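Long-range contacts in Serine/threonine-protein kinase/endoribonuclease IRE1 (Saccharomyces cerevisiae, PDB 2BE1), which senses unfolded proteins in the endoplasmic reticulum through its lumenal domain, the part described here, and then splices HAC1 precursor mRNA with its endoribonuclease domain: residues Gln76-Leu81 and Gly334-Tyr339; Lys279-Gln284 and Phe291-Gln296. One frame throughout, in Å; residues are numbered along the deposited sequence.

Contact 1 (Gln76-Leu81 and Gly334-Tyr339)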
loop_
_atom_site.group_PDB
_atom_site.type_symbol
_atom_site.label_atom_id
_atom_site.label_comp_id
_atom_site.label_asym_id
_atom_site.label_seq_id
_atom_site.Cartn_x
_atom_site.Cartn_y
_atom_site.Cartn_z
ATOM N N GLN A 76 -7.990 -5.623 32.143
ATOM C CA GLN A 76 -8.858 -4.447 31.959
ATOM C C GLN A 76 -9.876 -4.549 30.864
ATOM O O GLN A 76 -10.115 -3.600 30.132
ATOM C CB GLN A 76 -8.110 -3.131 31.757
ATOM C CG GLN A 76 -6.615 -3.115 31.992
ATOM C CD GLN A 76 -5.847 -3.333 30.693
ATOM O OE1 GLN A 76 -5.019 -2.493 30.261
ATOM N NE2 GLN A 76 -6.140 -4.476 30.035
ATOM N N GLY A 77 -10.499 -5.703 30.762
ATOM C CA GLY A 77 -11.473 -5.924 29.720
ATOM C C GLY A 77 -11.025 -5.463 28.358
ATOM O O GLY A 77 -9.839 -5.464 28.030
ATOM N N LEU A 78 -12.017 -5.057 27.582
ATOM C CA LEU A 78 -11.880 -4.748 26.178
ATOM C C LEU A 78 -11.568 -3.288 26.018
ATOM O O LEU A 78 -12.242 -2.420 26.598
ATOM C CB LEU A 78 -13.200 -5.012 25.483
ATOM C CG LEU A 78 -13.295 -4.632 24.027
ATOM C CD1 LEU A 78 -12.441 -5.563 23.310
ATOM C CD2 LEU A 78 -14.612 -4.834 23.538
ATOM N N GLN A 79 -10.555 -3.005 25.205
ATOM C CA GLN A 79 -10.238 -1.638 24.842
ATOM C C GLN A 79 -10.190 -1.321 23.355
ATOM O O GLN A 79 -9.950 -2.192 22.523
ATOM C CB GLN A 79 -8.962 -1.244 25.520
ATOM C CG GLN A 79 -9.222 -0.933 26.959
ATOM C CD GLN A 79 -8.023 -1.250 27.840
ATOM O OE1 GLN A 79 -8.170 -1.256 29.077
ATOM N NE2 GLN A 79 -6.825 -1.525 27.229
ATOM N N LYS A 80 -10.453 -0.065 23.027
ATOM C CA LYS A 80 -10.371 0.339 21.653
ATOM C C LYS A 80 -9.069 1.070 21.430
ATOM O O LYS A 80 -8.828 2.096 22.042
ATOM C CB LYS A 80 -11.533 1.224 21.242
ATOM C CG LYS A 80 -11.540 1.481 19.767
ATOM C CD LYS A 80 -12.847 2.104 19.375
ATOM C CE LYS A 80 -12.733 2.807 18.019
ATOM N NZ LYS A 80 -11.350 3.267 17.763
ATOM N N LEU A 81 -8.212 0.557 20.562
ATOM C CA LEU A 81 -7.036 1.302 20.253
ATOM C C LEU A 81 -7.398 2.364 19.238
ATOM O O LEU A 81 -8.328 2.158 18.404
ATOM C CB LEU A 81 -5.981 0.388 19.694
ATOM C CG LEU A 81 -5.428 -0.539 20.742
ATOM C CD1 LEU A 81 -4.118 -0.981 20.187
ATOM C CD2 LEU A 81 -5.224 0.242 21.994
ATOM N N GLY A 334 -19.687 -12.271 23.079
ATOM C CA GLY A 334 -20.888 -11.430 23.315
ATOM C C GLY A 334 -20.531 -9.953 23.450
ATOM O O GLY A 334 -19.375 -9.548 23.212
ATOM N N VAL A 335 -21.469 -9.120 23.861
ATOM C CA VAL A 335 -21.103 -7.722 23.947
ATOM C C VAL A 335 -20.491 -7.211 25.259
ATOM O O VAL A 335 -20.955 -7.477 26.348
ATOM C CB VAL A 335 -22.250 -6.857 23.519
ATOM C CG1 VAL A 335 -23.538 -7.652 23.548
ATOM C CG2 VAL A 335 -22.356 -5.574 24.407
ATOM N N HIS A 336 -19.433 -6.431 25.109
ATOM C CA HIS A 336 -18.846 -5.666 26.204
ATOM C C HIS A 336 -19.175 -4.214 26.001
ATOM O O HIS A 336 -19.860 -3.854 25.048
ATOM C CB HIS A 336 -17.336 -5.797 26.208
ATOM C CG HIS A 336 -16.857 -7.206 26.341
ATOM N ND1 HIS A 336 -17.239 -8.210 25.469
ATOM C CD2 HIS A 336 -16.013 -7.781 27.231
ATOM C CE1 HIS A 336 -16.678 -9.347 25.836
ATOM N NE2 HIS A 336 -15.924 -9.116 26.896
ATOM N N GLN A 337 -18.673 -3.384 26.905
ATOM C CA GLN A 337 -18.873 -1.969 26.798
ATOM C C GLN A 337 -17.632 -1.079 27.068
ATOM O O GLN A 337 -17.436 -0.654 28.202
ATOM C CB GLN A 337 -19.914 -1.608 27.791
ATOM C CG GLN A 337 -20.193 -0.196 27.646
ATOM C CD GLN A 337 -21.431 0.217 28.363
ATOM O OE1 GLN A 337 -22.551 -0.243 28.049
ATOM N NE2 GLN A 337 -21.259 1.125 29.343
ATOM N N ILE A 338 -16.804 -0.767 26.066
ATOM C CA ILE A 338 -15.602 0.062 26.276
ATOM C C ILE A 338 -15.957 1.444 26.901
ATOM O O ILE A 338 -17.005 2.051 26.609
ATOM C CB ILE A 338 -14.868 0.259 24.968
ATOM C CG1 ILE A 338 -15.749 1.136 24.056
ATOM C CG2 ILE A 338 -14.607 -1.081 24.343
ATOM C CD1 ILE A 338 -15.094 1.890 22.783
ATOM N N TYR A 339 -15.068 1.941 27.753
ATOM C CA TYR A 339 -15.325 3.149 28.565
ATOM C C TYR A 339 -14.410 4.377 28.345
ATOM O O TYR A 339 -14.940 5.469 28.050
ATOM C CB TYR A 339 -15.227 2.787 30.036
ATOM C CG TYR A 339 -16.455 2.168 30.566
ATOM C CD1 TYR A 339 -16.427 0.859 31.110
ATOM C CD2 TYR A 339 -17.669 2.879 30.539
ATOM C CE1 TYR A 339 -17.610 0.268 31.621
ATOM C CE2 TYR A 339 -18.849 2.321 31.032
ATOM C CZ TYR A 339 -18.819 1.013 31.569
ATOM O OH TYR A 339 -19.986 0.460 32.070
ATOM O OXT TYR A 339 -13.150 4.343 28.519
#
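Leu78 and Ile338 carry this contact. With CG anti to the backbone N (chi1 175°), Leu78 places CG 3.8 Å from the methyl CG2 of Ile338. The same methyl also comes 3.5 Å from Leu78 O, so it sits against backbone as well as side chain. Leu78 CD2 reaches on to His336, 3.9 Å from CB. The Leu78 and His336 side chains cross at about a right angle. His336 ND1 makes a weak hydrogen bond to Gly334 O, which lies at the ring edge, in plane. Leu78 also touches Val280 and Leu282 of strand 280-284.

The Lys80 side is looser and open to solvent. Here Ile338 CD1 meets only the aliphatic part of the lysine, 3.9 Å from Lys80 CB. The end of the lysine leads away, and NZ makes a weak hydrogen bond to Leu81 O. No hydrogen bond joins the two segments. Strand 77-84 is an edge strand of one three-stranded antiparallel sheet, and strand 334-336 of another. The contact is side-chain packing of the first edge strand against the end of strand 334-336 and the C-terminal loop after it. It sets the last residues of this chain against strand 77-84.

Contact 2 (Lys279-Gln284 and Phe291-Gln296)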
loop_
_atom_site.group_PDB
_atom_site.type_symbol
_atom_site.label_atom_id
_atom_site.label_comp_id
_atom_site.label_asym_id
_atom_site.label_seq_id
_atom_site.Cartn_x
_atom_site.Cartn_y
_atom_site.Cartn_z
ATOM N N LYS A 279 -20.951 0.263 23.150
ATOM C CA LYS A 279 -20.730 -1.162 23.345
ATOM C C LYS A 279 -20.354 -1.923 22.077
ATOM O O LYS A 279 -21.009 -1.786 21.046
ATOM C CB LYS A 279 -21.958 -1.808 23.948
ATOM C CG LYS A 279 -23.242 -1.183 23.569
ATOM C CD LYS A 279 -24.248 -1.509 24.676
ATOM C CE LYS A 279 -25.702 -1.185 24.272
ATOM N NZ LYS A 279 -26.754 -1.695 25.192
ATOM N N VAL A 280 -19.315 -2.746 22.149
ATOM C CA VAL A 280 -19.005 -3.612 21.031
ATOM C C VAL A 280 -19.255 -5.093 21.330
ATOM O O VAL A 280 -19.187 -5.532 22.478
ATOM C CB VAL A 280 -17.608 -3.339 20.497
ATOM C CG1 VAL A 280 -16.815 -2.543 21.484
ATOM C CG2 VAL A 280 -16.935 -4.626 20.083
ATOM N N TYR A 281 -19.564 -5.838 20.274
ATOM C CA TYR A 281 -19.805 -7.259 20.312
ATOM C C TYR A 281 -18.592 -8.025 19.809
ATOM O O TYR A 281 -18.059 -7.660 18.780
ATOM C CB TYR A 281 -20.908 -7.501 19.352
ATOM C CG TYR A 281 -21.051 -8.920 18.991
ATOM C CD1 TYR A 281 -21.787 -9.800 19.817
ATOM C CD2 TYR A 281 -20.486 -9.418 17.826
ATOM C CE1 TYR A 281 -21.934 -11.149 19.487
ATOM C CE2 TYR A 281 -20.637 -10.772 17.496
ATOM C CZ TYR A 281 -21.350 -11.614 18.336
ATOM O OH TYR A 281 -21.461 -12.915 18.032
ATOM N N LEU A 282 -18.142 -9.055 20.542
ATOM C CA LEU A 282 -16.949 -9.886 20.191
ATOM C C LEU A 282 -17.386 -11.274 19.836
ATOM O O LEU A 282 -18.417 -11.786 20.337
ATOM C CB LEU A 282 -16.021 -10.090 21.355
ATOM C CG LEU A 282 -15.483 -8.829 22.001
ATOM C CD1 LEU A 282 -14.514 -9.139 23.177
ATOM C CD2 LEU A 282 -14.805 -7.963 20.853
ATOM N N ASP A 283 -16.590 -11.906 18.979
ATOM C CA ASP A 283 -16.907 -13.253 18.483
ATOM C C ASP A 283 -15.726 -13.683 17.704
ATOM O O ASP A 283 -14.864 -12.815 17.382
ATOM C CB ASP A 283 -18.082 -13.231 17.562
ATOM C CG ASP A 283 -18.756 -14.551 17.487
ATOM O OD1 ASP A 283 -19.909 -14.634 16.976
ATOM O OD2 ASP A 283 -18.134 -15.518 17.942
ATOM N N GLN A 284 -15.627 -14.981 17.417
ATOM C CA GLN A 284 -14.438 -15.408 16.719
ATOM C C GLN A 284 -14.678 -16.168 15.435
ATOM O O GLN A 284 -15.697 -16.806 15.267
ATOM C CB GLN A 284 -13.461 -16.069 17.663
ATOM C CG GLN A 284 -13.877 -17.404 18.122
ATOM C CD GLN A 284 -12.759 -18.109 18.915
ATOM O OE1 GLN A 284 -12.829 -19.310 19.146
ATOM N NE2 GLN A 284 -11.742 -17.361 19.340
ATOM N N PHE A 291 -12.932 -11.228 16.552
ATOM C CA PHE A 291 -13.263 -9.939 15.891
ATOM C C PHE A 291 -14.320 -9.123 16.603
ATOM O O PHE A 291 -15.173 -9.666 17.372
ATOM C CB PHE A 291 -13.687 -10.129 14.426
ATOM C CG PHE A 291 -14.997 -10.897 14.267
ATOM C CD1 PHE A 291 -16.240 -10.257 14.470
ATOM C CD2 PHE A 291 -15.002 -12.284 13.930
ATOM C CE1 PHE A 291 -17.469 -11.006 14.297
ATOM C CE2 PHE A 291 -16.224 -12.998 13.795
ATOM C CZ PHE A 291 -17.429 -12.355 13.958
ATOM N N ALA A 292 -14.277 -7.820 16.335
ATOM C CA ALA A 292 -15.239 -6.915 16.997
ATOM C C ALA A 292 -16.243 -6.326 16.010
ATOM O O ALA A 292 -15.936 -6.170 14.824
ATOM C CB ALA A 292 -14.527 -5.818 17.673
ATOM N N LEU A 293 -17.427 -5.987 16.506
ATOM C CA LEU A 293 -18.406 -5.258 15.732
ATOM C C LEU A 293 -18.910 -4.152 16.653
ATOM O O LEU A 293 -19.631 -4.399 17.630
ATOM C CB LEU A 293 -19.524 -6.192 15.237
ATOM C CG LEU A 293 -19.053 -7.476 14.533
ATOM C CD1 LEU A 293 -20.199 -8.205 14.076
ATOM C CD2 LEU A 293 -18.284 -7.192 13.319
ATOM N N SER A 294 -18.471 -2.932 16.367
ATOM C CA SER A 294 -18.871 -1.740 17.132
ATOM C C SER A 294 -20.321 -1.492 16.914
ATOM O O SER A 294 -20.879 -1.854 15.849
ATOM C CB SER A 294 -18.169 -0.515 16.582
ATOM O OG SER A 294 -18.502 -0.252 15.215
ATOM N N SER A 295 -20.972 -0.834 17.844
ATOM C CA SER A 295 -22.351 -0.520 17.504
ATOM C C SER A 295 -22.450 0.669 16.500
ATOM O O SER A 295 -23.539 0.878 15.905
ATOM C CB SER A 295 -23.165 -0.255 18.737
ATOM O OG SER A 295 -22.492 0.744 19.484
ATOM N N GLN A 296 -21.353 1.430 16.299
ATOM C CA GLN A 296 -21.339 2.444 15.236
ATOM C C GLN A 296 -21.672 1.728 13.949
ATOM O O GLN A 296 -22.640 2.031 13.262
ATOM C CB GLN A 296 -19.972 3.054 15.074
ATOM C CG GLN A 296 -19.500 3.872 16.256
ATOM C CD GLN A 296 -19.715 3.112 17.588
ATOM O OE1 GLN A 296 -20.841 3.049 18.116
ATOM N NE2 GLN A 296 -18.639 2.541 18.131
#
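Phe291 carries CG between its backbone N and carbonyl carbon (chi1 66°), which sets CG 3.7 Å from Asp283 O. The two residues pair in an antiparallel beta hairpin formed by strands 280-284 and 290-294. Phe291 N donates to Asp283 O, and Asp283 N donates to Phe291 O. One ring face of Phe291 receives Asp283 O, 3.5 Å above the plane and offset toward the rim. Asp283 CB makes an off-centre CH-pi contact, 4.2 Å from the Phe291 ring centroid. Leu293 CG lies at the ring edge, in plane. An alanine at Phe291 would probably leave Asp283 CB and Leu293 CG without the ring they touch and open a gap on this side of the hairpin.

Tyr281 and Leu293 form the next hydrogen-bonded pair. Tyr281 N donates to Leu293 O at 3.0 Å with a nearly straight N-H...O angle of 176°, and Leu293 N donates back to Tyr281 O. Their side chains lie side by side and point the same way, with Tyr281 CD2 4.0 Å from Leu293 CD1. Leu301 of helix 299-303 touches both. Asp283 has CG anti to its backbone N (chi1 -157°), and Tyr281 OH donates to its OD1 from above the carboxylate plane. That bond ties the two side chains of one strand together.

The other sheet face holds Val280, Leu282, Ala292 and Ser294, and Tyr70 packs onto it. Ser294 OG is hydrogen-bonded to Glu62 OE1. The methyl Ala292 CB meets Val280 CG2 at 3.6 Å and Leu282 CD2 at 3.8 Å.

Contact 2 is mostly buried, about 9 Å from contact 1 between centres. Contact 1 is partly exposed and lies farther from the middle of the chain. Contact 1 shares a sheet with contact 2 through strand 334-336 alone; strand 77-84 belongs to another sheet. In the shared sheet strand 280-284 is central, with strand 290-294 along one side and strand 334-336 along the other, and so joins both contacts. His336 N is probably hydrogen-bonded to Val280 O, at 2.8 Å. The chemistry differs with place. Contact 2 is local in sequence and combines backbone hydrogen bonds with an aromatic ring. Contact 1 joins segments over 250 residues apart, chiefly by carbon contacts, with no hydrogen bond between them.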